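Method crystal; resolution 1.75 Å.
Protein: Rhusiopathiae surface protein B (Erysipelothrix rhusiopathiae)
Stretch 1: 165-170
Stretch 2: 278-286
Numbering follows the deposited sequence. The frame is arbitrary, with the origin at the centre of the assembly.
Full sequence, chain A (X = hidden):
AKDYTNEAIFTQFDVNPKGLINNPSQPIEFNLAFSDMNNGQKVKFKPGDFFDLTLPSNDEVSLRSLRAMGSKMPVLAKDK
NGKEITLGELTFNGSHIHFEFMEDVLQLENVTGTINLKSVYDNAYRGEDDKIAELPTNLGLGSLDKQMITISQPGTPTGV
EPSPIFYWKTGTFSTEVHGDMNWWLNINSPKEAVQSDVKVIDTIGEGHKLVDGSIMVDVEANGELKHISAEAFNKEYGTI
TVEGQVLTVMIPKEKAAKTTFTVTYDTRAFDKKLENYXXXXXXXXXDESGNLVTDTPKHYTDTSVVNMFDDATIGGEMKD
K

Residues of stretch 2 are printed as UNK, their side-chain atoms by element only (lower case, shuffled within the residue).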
ATOM      1  N   ILE A 165      19.747 -11.215  -9.654  1.00 21.60           N
ATOM      2  CA  ILE A 165      18.539 -11.303 -10.476  1.00 19.79           C
ATOM      3  C   ILE A 165      18.557 -10.216 -11.543  1.00 17.63           C
ATOM      4  O   ILE A 165      18.566  -9.026 -11.232  1.00 18.36           O
ATOM      5  CB  ILE A 165      17.262 -11.146  -9.618  1.00 18.55           C
ATOM      6  CG1 ILE A 165      17.238 -12.219  -8.527  1.00 19.86           C
ATOM      7  CG2 ILE A 165      16.016 -11.262 -10.496  1.00 18.60           C
ATOM      8  CD1 ILE A 165      17.355 -13.635  -9.057  1.00 20.21           C
ATOM      9  N   PHE A 166      18.541 -10.632 -12.804  1.00 16.09           N
ATOM     10  CA  PHE A 166      18.589  -9.682 -13.901  1.00 13.56           C
ATOM     11  C   PHE A 166      17.421  -8.715 -13.976  1.00 12.75           C
ATOM     12  O   PHE A 166      17.615  -7.543 -14.280  1.00 12.98           O
ATOM     13  CB  PHE A 166      18.715 -10.412 -15.236  1.00 14.78           C
ATOM     14  CG  PHE A 166      18.895  -9.489 -16.402  1.00 11.10           C
ATOM     15  CD1 PHE A 166      17.795  -8.962 -17.070  1.00 13.18           C
ATOM     16  CD2 PHE A 166      20.171  -9.120 -16.817  1.00 13.70           C
ATOM     17  CE1 PHE A 166      17.965  -8.081 -18.134  1.00 14.53           C
ATOM     18  CE2 PHE A 166      20.351  -8.239 -17.879  1.00 13.40           C
ATOM     19  CZ  PHE A 166      19.245  -7.717 -18.539  1.00 14.77           C
ATOM     20  N   TYR A 167      16.212  -9.195 -13.717  1.00 10.59           N
ATOM     21  CA  TYR A 167      15.048  -8.316 -13.788  1.00  8.84           C
ATOM     22  C   TYR A 167      13.925  -8.689 -12.843  1.00  9.40           C
ATOM     23  O   TYR A 167      13.563  -9.858 -12.714  1.00  8.97           O
ATOM     24  CB  TYR A 167      14.486  -8.291 -15.217  1.00  9.73           C
ATOM     25  CG  TYR A 167      13.151  -7.561 -15.346  1.00  6.84           C
ATOM     26  CD1 TYR A 167      13.078  -6.184 -15.190  1.00  8.57           C
ATOM     27  CD2 TYR A 167      11.967  -8.263 -15.578  1.00  7.80           C
ATOM     28  CE1 TYR A 167      11.855  -5.512 -15.259  1.00  9.76           C
ATOM     29  CE2 TYR A 167      10.736  -7.610 -15.647  1.00  8.06           C
ATOM     30  CZ  TYR A 167      10.692  -6.226 -15.485  1.00  9.42           C
ATOM     31  OH  TYR A 167       9.498  -5.553 -15.539  1.00  7.31           O
ATOM     32  N   TRP A 168      13.375  -7.683 -12.175  1.00  8.95           N
ATOM     33  CA  TRP A 168      12.233  -7.901 -11.303  1.00  9.24           C
ATOM     34  C   TRP A 168      11.540  -6.562 -11.112  1.00  7.77           C
ATOM     35  O   TRP A 168      12.155  -5.504 -11.244  1.00  9.69           O
ATOM     36  CB  TRP A 168      12.651  -8.515  -9.960  1.00 11.42           C
ATOM     37  CG  TRP A 168      13.201  -7.555  -8.967  1.00 12.52           C
ATOM     38  CD1 TRP A 168      12.496  -6.826  -8.050  1.00 14.97           C
ATOM     39  CD2 TRP A 168      14.577  -7.228  -8.772  1.00 13.65           C
ATOM     40  NE1 TRP A 168      13.356  -6.066  -7.290  1.00 15.19           N
ATOM     41  CE2 TRP A 168      14.639  -6.294  -7.715  1.00 14.87           C
ATOM     42  CE3 TRP A 168      15.768  -7.635  -9.388  1.00 15.34           C
ATOM     43  CZ2 TRP A 168      15.848  -5.758  -7.258  1.00 16.57           C
ATOM     44  CZ3 TRP A 168      16.975  -7.101  -8.931  1.00 15.76           C
ATOM     45  CH2 TRP A 168      17.001  -6.173  -7.877  1.00 16.41           C
ATOM     46  N   LYS A 169      10.247  -6.621 -10.834  1.00  8.63           N
ATOM     47  CA  LYS A 169       9.458  -5.421 -10.640  1.00  9.18           C
ATOM     48  C   LYS A 169       8.802  -5.442  -9.263  1.00  8.48           C
ATOM     49  O   LYS A 169       8.486  -6.501  -8.732  1.00  8.95           O
ATOM     50  CB  LYS A 169       8.390  -5.338 -11.729  1.00 14.20           C
ATOM     51  CG  LYS A 169       7.404  -6.477 -11.697  1.00 20.11           C
ATOM     52  CD  LYS A 169       6.108  -6.031 -11.071  1.00 23.93           C
ATOM     53  CE  LYS A 169       5.302  -5.183 -12.035  1.00 26.51           C
ATOM     54  NZ  LYS A 169       6.053  -4.003 -12.532  1.00 25.94           N
ATOM     55  N   THR A 170       8.609  -4.262  -8.687  1.00  7.78           N
ATOM     56  CA  THR A 170       7.985  -4.156  -7.376  1.00 10.13           C
ATOM     57  C   THR A 170       7.037  -2.972  -7.369  1.00 10.01           C
ATOM     58  O   THR A 170       7.076  -2.127  -8.262  1.00 10.23           O
ATOM     59  CB  THR A 170       9.029  -3.946  -6.258  1.00 11.45           C
ATOM     60  OG1 THR A 170       9.608  -2.642  -6.384  1.00 11.06           O
ATOM     61  CG2 THR A 170      10.123  -4.989  -6.346  1.00 13.70           C
ATOM     62  N   UNK A 278      -3.016  -4.718 -10.021  1.00 10.94           N
ATOM     63  CA  UNK A 278      -1.935  -5.500 -10.606  1.00 11.67           C
ATOM     64  C   UNK A 278      -1.127  -4.835 -11.707  1.00 10.82           C
ATOM     65  O   UNK A 278      -1.531  -3.834 -12.289  1.00 11.28           O
ATOM     66  c   UNK A 278      -3.885  -8.875 -10.820  1.00 20.07           C
ATOM     67  c   UNK A 278      -3.370  -7.587 -10.189  1.00 17.16           C
ATOM     68  n   UNK A 278      -6.071  -8.833  -9.631  1.00 25.04           N
ATOM     69  c   UNK A 278      -2.495  -6.813 -11.160  1.00 14.13           C
ATOM     70  c   UNK A 278      -4.833  -9.609  -9.882  1.00 24.23           C
ATOM     71  N   UNK A 279       0.026  -5.435 -11.983  1.00 10.53           N
ATOM     72  CA  UNK A 279       0.917  -4.982 -13.033  1.00 13.46           C
ATOM     73  C   UNK A 279       1.695  -6.217 -13.467  1.00 14.32           C
ATOM     74  O   UNK A 279       2.255  -6.929 -12.634  1.00 15.33           O
ATOM     75  c   UNK A 279       1.880  -3.915 -12.515  1.00 16.69           C
ATOM     76  c   UNK A 279       2.738  -3.330 -13.615  1.00 17.10           C
ATOM     77  n   UNK A 279       4.040  -3.288 -13.387  1.00 17.01           N
ATOM     78  o   UNK A 279       2.234  -2.917 -14.658  1.00 18.33           O
ATOM     79  N   UNK A 280       1.713  -6.480 -14.765  1.00 12.93           N
ATOM     80  CA  UNK A 280       2.436  -7.636 -15.270  1.00 12.95           C
ATOM     81  C   UNK A 280       3.400  -7.145 -16.336  1.00 11.87           C
ATOM     82  O   UNK A 280       3.151  -6.125 -16.972  1.00 13.83           O
ATOM     83  o   UNK A 280       0.763  -8.163 -16.979  1.00 20.93           O
ATOM     84  c   UNK A 280       1.463  -8.666 -15.853  1.00 14.98           C
ATOM     85  N   UNK A 281       4.511  -7.845 -16.508  1.00  9.85           N
ATOM     86  CA  UNK A 281       5.483  -7.443 -17.519  1.00  8.21           C
ATOM     87  C   UNK A 281       6.210  -8.651 -18.087  1.00  9.16           C
ATOM     88  O   UNK A 281       6.251  -9.715 -17.461  1.00  9.18           O
ATOM     89  o   UNK A 281       7.342  -7.063 -15.959  1.00  8.54           O
ATOM     90  c   UNK A 281       6.495  -6.451 -16.927  1.00  8.09           C
ATOM     91  N   UNK A 282       6.754  -8.489 -19.289  1.00  9.40           N
ATOM     92  CA  UNK A 282       7.511  -9.542 -19.944  1.00  9.11           C
ATOM     93  C   UNK A 282       8.833  -8.927 -20.382  1.00  9.14           C
ATOM     94  O   UNK A 282       8.913  -7.729 -20.646  1.00  7.53           O
ATOM     95  c   UNK A 282       5.396 -10.660 -20.743  1.00 13.15           C
ATOM     96  o   UNK A 282       6.562  -9.092 -22.154  1.00 13.14           O
ATOM     97  c   UNK A 282       6.757 -10.118 -21.171  1.00  9.75           C
ATOM     98  N   UNK A 283       9.880  -9.738 -20.427  1.00  7.32           N
ATOM     99  CA  UNK A 283      11.175  -9.225 -20.833  1.00  8.39           C
ATOM    100  C   UNK A 283      11.840 -10.228 -21.756  1.00  8.38           C
ATOM    101  O   UNK A 283      11.592 -11.433 -21.663  1.00  8.47           O
ATOM    102  c   UNK A 283      14.273  -7.866 -18.876  1.00  9.76           C
ATOM    103  c   UNK A 283      13.382  -8.270 -20.030  1.00  8.87           C
ATOM    104  c   UNK A 283      12.393 -10.271 -18.860  1.00 11.09           C
ATOM    105  c   UNK A 283      12.087  -8.959 -19.593  1.00  7.78           C
ATOM    106  N   UNK A 284      12.649  -9.721 -22.674  1.00  8.77           N
ATOM    107  CA  UNK A 284      13.375 -10.585 -23.586  1.00  9.64           C
ATOM    108  C   UNK A 284      14.723  -9.962 -23.859  1.00  9.77           C
ATOM    109  O   UNK A 284      14.839  -8.745 -24.027  1.00  9.02           O
ATOM    110  c   UNK A 284      13.144 -11.980 -25.691  1.00 16.08           C
ATOM    111  o   UNK A 284      11.178 -12.947 -26.607  1.00 20.75           O
ATOM    112  c   UNK A 284      12.248 -12.351 -26.856  1.00 20.49           C
ATOM    113  c   UNK A 284      12.625 -10.778 -24.902  1.00 11.79           C
ATOM    114  o   UNK A 284      12.607 -12.039 -28.010  1.00 23.72           O
ATOM    115  N   UNK A 285      15.740 -10.813 -23.893  1.00 10.27           N
ATOM    116  CA  UNK A 285      17.110 -10.393 -24.158  1.00  9.94           C
ATOM    117  C   UNK A 285      17.974 -11.643 -24.226  1.00 10.19           C
ATOM    118  O   UNK A 285      17.515 -12.731 -23.905  1.00 10.48           O
ATOM    119  c   UNK A 285      18.857 -11.291 -19.880  1.00 10.73           C
ATOM    120  c   UNK A 285      16.473 -10.362 -20.948  1.00 12.57           C
ATOM    121  c   UNK A 285      17.671 -11.471 -19.185  1.00 12.60           C
ATOM    122  c   UNK A 285      17.632  -9.501 -23.028  1.00 10.78           C
ATOM    123  c   UNK A 285      17.651 -10.170 -21.668  1.00  9.75           C
ATOM    124  c   UNK A 285      16.476 -11.009 -19.710  1.00 12.65           C
ATOM    125  c   UNK A 285      18.844 -10.641 -21.117  1.00 11.18           C
ATOM    126  o   UNK A 285      17.679 -12.122 -17.968  1.00 13.82           O
ATOM    127  N   UNK A 286      19.215 -11.486 -24.670  1.00 12.04           N
ATOM    128  CA  UNK A 286      20.162 -12.598 -24.708  1.00 12.85           C
ATOM    129  C   UNK A 286      21.097 -12.305 -23.538  1.00 13.52           C
ATOM    130  O   UNK A 286      21.617 -11.194 -23.439  1.00 15.95           O
ATOM    131  c   UNK A 286      20.370 -13.688 -29.685  1.00 22.63           C
ATOM    132  c   UNK A 286      20.958 -12.599 -26.016  1.00 13.57           C
ATOM    133  c   UNK A 286      20.238 -13.229 -27.201  1.00 16.92           C
ATOM    134  c   UNK A 286      21.082 -13.116 -28.462  1.00 20.65           C
ATOM    135  n   UNK A 286      20.692 -15.124 -29.924  1.00 25.47           N
TER

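Position 278 carries four carbons in a row ending in a nitrogen. Its CA-to-CB bond points away from stretch 1, and the side chain makes no contact there. An unbranched four-carbon chain with a terminal nitrogen is lysine, Lys278.

Position 279 has two carbons, the second bearing one oxygen and one nitrogen, a short carboxamide pointing toward stretch 1, where it meets the end of Lys169. The residue is Asn279. Its amide is probably turned over in the model.

Position 280 shows one carbon and one oxygen, and its CA-to-CB bond points away. This is Ser280, without a contact to stretch 1.

Position 281 has the same two atoms but points toward stretch 1, with its oxygen 2.7 Å from Tyr167 OH. Two side-chain atoms without a second carbon exclude threonine and give Ser281. Tyr167 OH donates a hydrogen bond to Ser281 OG, which lies at the edge of the tyrosine ring, near its plane.

Position 282 has one carbon carrying an oxygen and a second carbon, a branched hydroxyl side chain directed away: Thr282.

Position 283 has four carbons, forked at the first, with one arm two carbons long. That beta-branching separates isoleucine from leucine, so this is Ile283. With chi1 and chi2 both t, its CD1 reaches 3.7 Å from Tyr167 CB and 3.8 Å from Phe166 CE1, lying at the edge of the phenylalanine ring, near its plane.

Position 284 has three carbons, the third carrying two oxygens: a carboxylate on a two-methylene stem, Glu284, out of reach of stretch 1.

Position 285 has one carbon followed by a six-carbon ring bearing an oxygen, which identifies Tyr285. Its ring and that of Phe166 form an offset stack, with centroids 4.0 Å apart and planes at 15°; Phe166 CD1 approaches Tyr285 CZ to 3.3 Å.

Position 286 repeats the pattern of four carbons in a row ending in nitrogen. It is Lys286, out of reach of stretch 1.

The contact works through side chains. Strands 167-170 and 278-286 run nearly antiparallel, at 168°, with axes 8.7 Å apart at closest approach; CA atoms of Tyr167 and Ile283 are 8.1 Å apart, a gap that side chains must fill. Strand alternation directs the odd-numbered residues 279 to 285 toward stretch 1, while Trp168 and Thr170 point away from stretch 2. Aromatic stacking and apolar packing around Phe166 give way to the Tyr167–Ser281 hydrogen bond along the strands; the two stretches together bury 410 Å², Lys169 and Asn279 included.

Stretch 2 (278-286) KNSSTIEYK
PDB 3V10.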